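Local coordinates for protein ribose 5-phosphate isomerase (Giardia lamblia, PDB 3S5P) that probably interconverts ribose 5-phosphate and ribulose 5-phosphate in the pentose phosphate pathway, as a type B (RpiB) isomerase, at residues C81-C86 and R143-N148. Residues are numbered along the deposited sequence; the frame is centred on the assembly and turned at random.
Sequences CCILVC and RFLSTN
With CG anti to the backbone N (chi1 -173°), Phe-144 reaches from helix 134-146 to Cys-81 and Ile-83 on the central strand, while Leu-145, with CG anti to its carbonyl carbon (chi1 -66°) and an extended chi2 of -177°, carries its CD2 methyl to the same two residues. Two neighbours on the helix thus meet two alternate residues of the strand, an instance of a helix packing on one face of a parallel sheet. The CB of Cys-81 comes to the ring edge of Phe-144, near the ring plane, 4.1 Å from CE2. SG of Cys-81 turns to Leu-145 instead, 3.6 Å from its CD2. Ile-83 sends CD1 obliquely to the ring, 4.2 Å from CD2 of Phe-144, the two side chains running past each other in opposite directions; the same methyl lies 4.3 Å from CD2 of Leu-145. No hydrogen bond crosses this buried, wholly apolar contact. Just beyond it, Thr-147 OG1 donates to Arg-143 O (2.7 Å), four residues back. Strand 81-86 runs between strands 23-28 and 124-128 in the parallel sheet of this alpha/beta fold; Phe-144 also touches Leu-125 of the latter and Ala-113 and Arg-117 of helix 110-118.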
ATOM      1  N   CYS A  81      -9.123 -14.799   1.447  1.00 44.97           N
ATOM      2  CA  CYS A  81      -8.650 -13.395   1.384  1.00 43.48           C
ATOM      3  C   CYS A  81      -9.863 -12.496   1.445  1.00 42.61           C
ATOM      4  O   CYS A  81     -11.007 -12.989   1.337  1.00 42.23           O
ATOM      5  CB  CYS A  81      -7.894 -13.120   0.090  1.00 42.81           C
ATOM      6  SG  CYS A  81      -8.922 -13.441  -1.373  1.00 46.77           S
ATOM      7  N   CYS A  82      -9.619 -11.194   1.611  1.00 41.91           N
ATOM      8  CA  CYS A  82     -10.701 -10.218   1.625  1.00 42.58           C
ATOM      9  C   CYS A  82     -10.398  -9.057   0.705  1.00 41.23           C
ATOM     10  O   CYS A  82      -9.242  -8.634   0.562  1.00 41.29           O
ATOM     11  CB  CYS A  82     -11.024  -9.737   3.040  1.00 43.49           C
ATOM     12  SG  CYS A  82      -9.697  -8.783   3.833  1.00 44.88           S
ATOM     13  N   ILE A  83     -11.436  -8.568   0.036  1.00 41.18           N
ATOM     14  CA  ILE A  83     -11.296  -7.452  -0.888  1.00 39.61           C
ATOM     15  C   ILE A  83     -11.995  -6.264  -0.250  1.00 40.71           C
ATOM     16  O   ILE A  83     -13.141  -6.374   0.132  1.00 41.05           O
ATOM     17  CB  ILE A  83     -11.965  -7.746  -2.236  1.00 40.08           C
ATOM     18  CG1 ILE A  83     -11.600  -9.157  -2.719  1.00 38.69           C
ATOM     19  CG2 ILE A  83     -11.665  -6.590  -3.263  1.00 38.79           C
ATOM     20  CD1 ILE A  83     -10.040  -9.428  -2.828  1.00 32.43           C
ATOM     21  N   LEU A  84     -11.292  -5.134  -0.163  1.00 40.11           N
ATOM     22  CA  LEU A  84     -11.800  -3.979   0.523  1.00 40.99           C
ATOM     23  C   LEU A  84     -11.875  -2.751  -0.389  1.00 41.59           C
ATOM     24  O   LEU A  84     -10.855  -2.182  -0.773  1.00 40.09           O
ATOM     25  CB  LEU A  84     -10.927  -3.706   1.736  1.00 40.73           C
ATOM     26  CG  LEU A  84     -10.722  -4.829   2.739  1.00 40.39           C
ATOM     27  CD1 LEU A  84      -9.596  -4.422   3.653  1.00 42.29           C
ATOM     28  CD2 LEU A  84     -11.990  -5.138   3.526  1.00 43.21           C
ATOM     29  N   VAL A  85     -13.104  -2.365  -0.735  1.00 43.72           N
ATOM     30  CA  VAL A  85     -13.384  -1.202  -1.574  1.00 44.34           C
ATOM     31  C   VAL A  85     -13.558   0.038  -0.698  1.00 46.48           C
ATOM     32  O   VAL A  85     -14.453   0.134   0.145  1.00 46.86           O
ATOM     33  CB  VAL A  85     -14.613  -1.451  -2.460  1.00 45.45           C
ATOM     34  CG1 VAL A  85     -14.805  -0.326  -3.491  1.00 44.32           C
ATOM     35  CG2 VAL A  85     -14.475  -2.824  -3.160  1.00 45.18           C
ATOM     36  N   CYS A  86     -12.668   0.990  -0.919  1.00 47.32           N
ATOM     37  CA  CYS A  86     -12.543   2.183  -0.087  1.00 49.80           C
ATOM     38  C   CYS A  86     -12.602   3.477  -0.950  1.00 49.37           C
ATOM     39  O   CYS A  86     -12.924   3.426  -2.145  1.00 49.67           O
ATOM     40  CB  CYS A  86     -11.181   2.091   0.620  1.00 49.57           C
ATOM     41  SG  CYS A  86     -10.584   0.359   1.083  1.00 54.77           S
ATOM     42  N   ARG A 143      -6.200 -10.793 -11.154  1.00 40.65           N
ATOM     43  CA  ARG A 143      -4.784 -11.177 -11.016  1.00 40.22           C
ATOM     44  C   ARG A 143      -4.425 -11.482  -9.552  1.00 39.47           C
ATOM     45  O   ARG A 143      -3.703 -12.438  -9.268  1.00 39.65           O
ATOM     46  CB  ARG A 143      -3.870 -10.111 -11.602  1.00 40.09           C
ATOM     47  CG  ARG A 143      -2.388 -10.401 -11.476  1.00 41.84           C
ATOM     48  CD  ARG A 143      -1.953 -11.561 -12.344  1.00 46.43           C
ATOM     49  NE  ARG A 143      -2.524 -11.370 -13.660  1.00 51.89           N
ATOM     50  CZ  ARG A 143      -1.953 -10.674 -14.636  1.00 56.39           C
ATOM     51  NH1 ARG A 143      -0.745 -10.103 -14.474  1.00 55.43           N
ATOM     52  NH2 ARG A 143      -2.588 -10.573 -15.792  1.00 56.81           N
ATOM     53  N   PHE A 144      -4.981 -10.708  -8.625  1.00 38.36           N
ATOM     54  CA  PHE A 144      -4.815 -10.981  -7.184  1.00 37.76           C
ATOM     55  C   PHE A 144      -5.329 -12.405  -6.827  1.00 39.31           C
ATOM     56  O   PHE A 144      -4.690 -13.141  -6.063  1.00 39.09           O
ATOM     57  CB  PHE A 144      -5.543  -9.889  -6.367  1.00 36.05           C
ATOM     58  CG  PHE A 144      -5.314  -9.956  -4.872  1.00 35.72           C
ATOM     59  CD1 PHE A 144      -4.244  -9.286  -4.279  1.00 33.77           C
ATOM     60  CD2 PHE A 144      -6.212 -10.630  -4.039  1.00 36.81           C
ATOM     61  CE1 PHE A 144      -4.046  -9.298  -2.896  1.00 32.52           C
ATOM     62  CE2 PHE A 144      -6.007 -10.647  -2.623  1.00 37.15           C
ATOM     63  CZ  PHE A 144      -4.909  -9.979  -2.069  1.00 31.53           C
ATOM     64  N   LEU A 145      -6.466 -12.810  -7.397  1.00 40.99           N
ATOM     65  CA  LEU A 145      -7.101 -14.070  -6.968  1.00 42.37           C
ATOM     66  C   LEU A 145      -6.437 -15.292  -7.588  1.00 44.19           C
ATOM     67  O   LEU A 145      -6.516 -16.399  -7.039  1.00 45.56           O
ATOM     68  CB  LEU A 145      -8.606 -14.047  -7.261  1.00 43.17           C
ATOM     69  CG  LEU A 145      -9.515 -13.052  -6.517  1.00 41.70           C
ATOM     70  CD1 LEU A 145     -10.992 -13.296  -6.936  1.00 40.04           C
ATOM     71  CD2 LEU A 145      -9.376 -13.077  -4.975  1.00 36.65           C
ATOM     72  N   SER A 146      -5.771 -15.100  -8.727  1.00 44.46           N
ATOM     73  CA  SER A 146      -5.197 -16.246  -9.438  1.00 46.44           C
ATOM     74  C   SER A 146      -3.688 -16.391  -9.273  1.00 46.76           C
ATOM     75  O   SER A 146      -3.106 -17.312  -9.823  1.00 49.50           O
ATOM     76  CB  SER A 146      -5.548 -16.197 -10.924  1.00 47.21           C
ATOM     77  OG  SER A 146      -4.933 -15.090 -11.564  1.00 47.11           O
ATOM     78  N   THR A 147      -3.037 -15.486  -8.544  1.00 45.25           N
ATOM     79  CA  THR A 147      -1.594 -15.567  -8.346  1.00 44.30           C
ATOM     80  C   THR A 147      -1.347 -16.182  -6.976  1.00 45.00           C
ATOM     81  O   THR A 147      -1.983 -15.793  -6.012  1.00 44.13           O
ATOM     82  CB  THR A 147      -0.943 -14.164  -8.442  1.00 42.47           C
ATOM     83  OG1 THR A 147      -1.283 -13.573  -9.697  1.00 40.44           O
ATOM     84  CG2 THR A 147       0.567 -14.244  -8.335  1.00 41.05           C
ATOM     85  N   ASN A 148      -0.460 -17.167  -6.909  1.00 47.54           N
ATOM     86  CA  ASN A 148      -0.049 -17.793  -5.641  1.00 49.33           C
ATOM     87  C   ASN A 148       1.210 -17.163  -5.032  1.00 49.24           C
ATOM     88  O   ASN A 148       2.070 -16.671  -5.755  1.00 48.17           O
ATOM     89  CB  ASN A 148       0.191 -19.292  -5.854  1.00 51.51           C
ATOM     90  CG  ASN A 148      -1.090 -20.042  -6.165  1.00 55.22           C
ATOM     91  OD1 ASN A 148      -2.183 -19.603  -5.804  1.00 56.63           O
ATOM     92  ND2 ASN A 148      -0.961 -21.179  -6.833  1.00 59.17           N
TER